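Calreticulin, putative,Calreticulin, putative (PDB 5HCF) is probably an endoplasmic reticulum chaperone that, like other calreticulins, binds glycans and peptides through its legume-lectin-type globular domain. Local coordinates at residues A[87-92]-A[106-111]; A[70-75]-A[147-152]. All coordinates share one frame; numbering follows the deposited sequence.

Contact 1: residues A[87-92]-A[106-111]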
# COMPACT_ATOMS: atom_id res chain seq x y z
N TYR A 87 -2.77 -3.40 3.75
CA TYR A 87 -2.36 -2.13 3.16
C TYR A 87 -1.28 -1.45 3.99
O TYR A 87 -1.18 -1.68 5.20
CB TYR A 87 -3.57 -1.21 3.03
CG TYR A 87 -4.36 -1.07 4.31
CD1 TYR A 87 -4.00 -0.13 5.28
CD2 TYR A 87 -5.47 -1.87 4.56
CE1 TYR A 87 -4.73 0.00 6.45
CE2 TYR A 87 -6.20 -1.75 5.73
CZ TYR A 87 -5.82 -0.81 6.67
OH TYR A 87 -6.55 -0.69 7.83
N ILE A 88 -0.48 -0.61 3.35
CA ILE A 88 0.57 0.14 4.03
C ILE A 88 0.24 1.63 4.04
O ILE A 88 -0.66 2.08 3.33
CB ILE A 88 1.95 -0.06 3.37
CG1 ILE A 88 2.01 0.70 2.04
CG2 ILE A 88 2.25 -1.54 3.18
CD1 ILE A 88 3.38 0.72 1.39
N LYS A 89 0.98 2.38 4.85
CA LYS A 89 0.80 3.83 4.94
C LYS A 89 2.12 4.57 4.77
O LYS A 89 3.17 4.10 5.23
CB LYS A 89 0.17 4.21 6.28
CG LYS A 89 -1.24 3.67 6.50
CD LYS A 89 -1.76 4.10 7.86
CE LYS A 89 -3.25 3.88 7.99
NZ LYS A 89 -3.75 4.32 9.32
N LEU A 90 2.07 5.73 4.13
CA LEU A 90 3.23 6.61 4.04
C LEU A 90 2.94 7.87 4.85
O LEU A 90 1.94 8.55 4.61
CB LEU A 90 3.54 6.94 2.58
CG LEU A 90 3.64 5.74 1.63
CD1 LEU A 90 3.93 6.20 0.21
CD2 LEU A 90 4.70 4.76 2.10
N LEU A 91 3.81 8.18 5.80
CA LEU A 91 3.51 9.23 6.78
C LEU A 91 4.59 10.29 6.86
O LEU A 91 5.78 9.98 6.74
CB LEU A 91 3.31 8.61 8.16
CG LEU A 91 2.47 7.33 8.27
CD1 LEU A 91 3.36 6.09 8.30
CD2 LEU A 91 1.58 7.37 9.50
N PRO A 92 4.17 11.55 7.07
CA PRO A 92 5.08 12.64 7.44
C PRO A 92 5.54 12.48 8.88
O PRO A 92 5.12 11.51 9.53
CB PRO A 92 4.21 13.89 7.26
CG PRO A 92 2.82 13.41 7.49
CD PRO A 92 2.78 12.01 6.95
N TRP A 106 -0.14 10.47 4.69
CA TRP A 106 -0.41 11.09 3.40
C TRP A 106 -1.10 10.09 2.49
O TRP A 106 -2.01 10.44 1.75
CB TRP A 106 0.87 11.59 2.74
CG TRP A 106 0.65 12.08 1.32
CD1 TRP A 106 -0.06 13.18 0.93
CD2 TRP A 106 1.14 11.47 0.11
NE1 TRP A 106 -0.05 13.29 -0.44
CE2 TRP A 106 0.69 12.26 -0.97
CE3 TRP A 106 1.92 10.35 -0.16
CZ2 TRP A 106 0.99 11.96 -2.30
CZ3 TRP A 106 2.22 10.04 -1.48
CH2 TRP A 106 1.75 10.85 -2.53
N LEU A 107 -0.63 8.84 2.54
CA LEU A 107 -1.19 7.79 1.71
C LEU A 107 -1.48 6.50 2.48
O LEU A 107 -0.67 6.04 3.28
CB LEU A 107 -0.23 7.48 0.54
CG LEU A 107 -0.62 6.37 -0.44
CD1 LEU A 107 -1.76 6.80 -1.37
CD2 LEU A 107 0.58 5.90 -1.25
N MET A 108 -2.67 5.95 2.25
CA MET A 108 -3.01 4.61 2.71
C MET A 108 -3.32 3.76 1.49
O MET A 108 -4.27 4.04 0.75
CB MET A 108 -4.19 4.64 3.68
CG MET A 108 -4.68 3.26 4.09
SD MET A 108 -5.86 3.33 5.46
CE MET A 108 -7.01 2.04 4.97
N PHE A 109 -2.51 2.73 1.27
CA PHE A 109 -2.52 2.01 0.00
C PHE A 109 -2.38 0.50 0.19
O PHE A 109 -1.43 0.03 0.82
CB PHE A 109 -1.39 2.56 -0.88
CG PHE A 109 -1.21 1.82 -2.18
CD1 PHE A 109 -2.26 1.64 -3.05
CD2 PHE A 109 0.04 1.32 -2.53
CE1 PHE A 109 -2.09 0.97 -4.24
CE2 PHE A 109 0.23 0.65 -3.71
CZ PHE A 109 -0.84 0.47 -4.57
N GLY A 110 -3.33 -0.26 -0.36
CA GLY A 110 -3.25 -1.71 -0.35
C GLY A 110 -4.59 -2.40 -0.22
O GLY A 110 -5.62 -1.75 -0.06
N PRO A 111 -4.59 -3.74 -0.28
CA PRO A 111 -5.82 -4.55 -0.22
C PRO A 111 -6.46 -4.57 1.16
O PRO A 111 -5.75 -4.52 2.17
CB PRO A 111 -5.33 -5.95 -0.61
CG PRO A 111 -3.91 -5.97 -0.17
CD PRO A 111 -3.40 -4.59 -0.46
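Tyr87 and Met108 meet on one face of an antiparallel strand pair. In the conformer of Met108 described here, one of two modelled, the CE methyl lies over the phenol ring in a CH-pi contact, 3.6 Å from the Tyr87 ring centroid. SD stands obliquely to the same ring, a Met-aromatic contact, and also touches Lys89 CE at 3.7 Å. Met108 CG, anti to its backbone N (chi1 174°), comes within 3.7 Å of Tyr87 CD1. The Met108 and Lys89 side chains lie side by side, pointing the same way, and the lysine's extended aliphatic chain suits such company. On the opposite face Leu90 CD1 packs on Leu107 CD2 at 3.7 Å, among apolar residues turned to the second sheet. The backbone ladder sets this spacing. Ile88 and Phe109 exchange two hydrogen bonds, and Leu90 N donates to Leu107 O at 2.9 Å. Leu90 O then takes Trp106 N at 2.8 Å and, weakly, Leu107 N, forming a classic beta bulge. Gly110, lacking a beta carbon, lets its CA come within 3.6 Å of Tyr87 CA where the chain turns its corner. Farther out, His121 meets the Tyr87 ring edge-to-face; an acetate, probably from the crystallisation liquor, lies beside Tyr87. Asp214 would hold the Lys89 ammonium by a salt bridge, leaving a polar and aromatic surface consistent with the lectin site of calreticulins, though the methionine's packing on the ring is less certain.

Contact 2: residues A[70-75]-A[147-152]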
# COMPACT_ATOMS: atom_id res chain seq x y z
N VAL A 70 6.47 6.66 -7.08
CA VAL A 70 5.96 5.31 -7.28
C VAL A 70 6.10 4.49 -6.00
O VAL A 70 7.18 4.41 -5.42
CB VAL A 70 6.69 4.59 -8.42
CG1 VAL A 70 6.05 3.24 -8.71
CG2 VAL A 70 6.69 5.46 -9.68
N VAL A 71 4.99 3.88 -5.59
CA VAL A 71 4.95 3.03 -4.40
C VAL A 71 4.56 1.61 -4.79
O VAL A 71 3.60 1.40 -5.53
CB VAL A 71 3.95 3.54 -3.34
CG1 VAL A 71 4.25 2.95 -1.97
CG2 VAL A 71 3.96 5.06 -3.28
N SER A 72 5.31 0.63 -4.29
CA SER A 72 5.01 -0.76 -4.58
C SER A 72 5.29 -1.64 -3.37
O SER A 72 6.22 -1.38 -2.60
CB SER A 72 5.83 -1.23 -5.78
OG SER A 72 5.33 -2.46 -6.28
N PHE A 73 4.46 -2.67 -3.19
CA PHE A 73 4.68 -3.68 -2.17
C PHE A 73 3.80 -4.88 -2.46
O PHE A 73 2.86 -4.78 -3.25
CB PHE A 73 4.39 -3.12 -0.77
CG PHE A 73 2.92 -3.05 -0.44
CD1 PHE A 73 2.14 -2.00 -0.91
CD2 PHE A 73 2.32 -4.02 0.35
CE1 PHE A 73 0.80 -1.93 -0.61
CE2 PHE A 73 0.98 -3.94 0.66
CZ PHE A 73 0.21 -2.90 0.18
N SER A 74 4.11 -6.01 -1.84
CA SER A 74 3.31 -7.21 -2.03
C SER A 74 2.76 -7.72 -0.70
O SER A 74 3.40 -7.56 0.34
CB SER A 74 4.13 -8.31 -2.71
OG SER A 74 5.26 -8.66 -1.93
N VAL A 75 1.57 -8.31 -0.74
CA VAL A 75 1.02 -9.02 0.41
C VAL A 75 0.59 -10.41 -0.02
O VAL A 75 0.01 -10.59 -1.09
CB VAL A 75 -0.20 -8.31 1.01
CG1 VAL A 75 -0.33 -8.65 2.49
CG2 VAL A 75 -0.09 -6.83 0.81
N VAL A 147 1.01 -8.08 -5.94
CA VAL A 147 1.78 -6.85 -5.84
C VAL A 147 0.91 -5.63 -6.15
O VAL A 147 0.15 -5.63 -7.11
CB VAL A 147 2.98 -6.86 -6.80
CG1 VAL A 147 3.87 -5.64 -6.57
CG2 VAL A 147 3.77 -8.15 -6.64
N TYR A 148 1.04 -4.59 -5.33
CA TYR A 148 0.27 -3.38 -5.52
C TYR A 148 1.20 -2.20 -5.75
O TYR A 148 2.01 -1.86 -4.89
CB TYR A 148 -0.65 -3.14 -4.33
CG TYR A 148 -1.54 -4.33 -4.03
CD1 TYR A 148 -1.07 -5.39 -3.27
CD2 TYR A 148 -2.84 -4.40 -4.52
CE1 TYR A 148 -1.86 -6.49 -3.00
CE2 TYR A 148 -3.64 -5.48 -4.26
CZ TYR A 148 -3.15 -6.53 -3.50
OH TYR A 148 -3.95 -7.62 -3.24
N THR A 149 1.08 -1.58 -6.92
CA THR A 149 1.97 -0.51 -7.32
C THR A 149 1.19 0.73 -7.71
O THR A 149 0.20 0.65 -8.43
CB THR A 149 2.86 -0.94 -8.52
OG1 THR A 149 3.54 -2.16 -8.21
CG2 THR A 149 3.88 0.14 -8.83
N LEU A 150 1.64 1.88 -7.22
CA LEU A 150 0.97 3.15 -7.50
C LEU A 150 1.93 4.17 -8.08
O LEU A 150 3.00 4.43 -7.52
CB LEU A 150 0.34 3.72 -6.23
CG LEU A 150 -0.40 5.05 -6.43
CD1 LEU A 150 -1.48 4.89 -7.48
CD2 LEU A 150 -0.97 5.58 -5.13
N HIS A 151 1.55 4.74 -9.21
CA HIS A 151 2.30 5.83 -9.81
C HIS A 151 1.51 7.12 -9.68
O HIS A 151 0.42 7.25 -10.25
CB HIS A 151 2.60 5.55 -11.28
CG HIS A 151 3.36 6.65 -11.96
ND1 HIS A 151 3.35 6.82 -13.34
CD2 HIS A 151 4.14 7.64 -11.47
CE1 HIS A 151 4.09 7.86 -13.66
NE2 HIS A 151 4.59 8.37 -12.54
N ILE A 152 2.05 8.06 -8.90
CA ILE A 152 1.54 9.42 -8.84
C ILE A 152 2.44 10.34 -9.66
O ILE A 152 3.57 10.61 -9.27
CB ILE A 152 1.45 9.95 -7.40
CG1 ILE A 152 0.66 8.98 -6.53
CG2 ILE A 152 0.81 11.33 -7.37
CD1 ILE A 152 -0.82 9.00 -6.80
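Segments 70-75 and 147-152 pair as neighbouring antiparallel strands, from Val70 with His151 to Ser74 with Val147, inside one of the two sheets of the lectin sandwich. Val71 and Leu150 exchange two backbone hydrogen bonds, as do Phe73 and Tyr148; Tyr148 N reaches Phe73 O at 2.8 Å in a nearly straight bond (178°). Between these pairs Ser72 faces Thr149, their CA atoms 4.1 Å apart. Ser72 OG lies anti to its backbone N (chi1 -166°), and Thr149 OG1 beside its own N, anti to the carbonyl carbon; they share a short hydrogen bond of 2.6 Å. The Thr149 CG2 methyl is left to touch Val70 CG1 at 3.8 Å, while Val147 CG1 approaches Ser72 OG. Small and beta-branched residues suit this face, where helix 233-243 packs through Val236 and Val240. Bulkier Phe73, Tyr148 and Leu150 join Val71 on the face toward the other sheet, the two rings set obliquely, with Phe73 CE1 4.2 Å from Tyr148 CB. The hydroxyl bond, whose donor may be either, gives each oxygen a polar partner in a largely apolar setting, Ser72 against the helix and Thr149 against Phe161, and adds a cross-strand link beyond the backbone bonds.

The two contacts lie in different sheets of one beta sandwich, their centres about 10 Å apart, and meet across its core. Along the chain contact 1 is nested within the loop closed by contact 2: strand 69-76 leads directly to strand 83-91 in the other sheet, strand 107-114 follows, and after two more strands of that sheet, strand 145-152 returns to the first. Phe109 is one bridge, its CE2 lying 3.3 Å from Tyr148 O and its O 3.3 Å from Phe73 CE1, while Pro111 packs against Tyr148 and Leu90 and Leu107 on Val71. The face with Tyr87, Lys89 and Met108 lies away from this core; helix 233-243 packs on the Val70 and Ser72 side of contact 2.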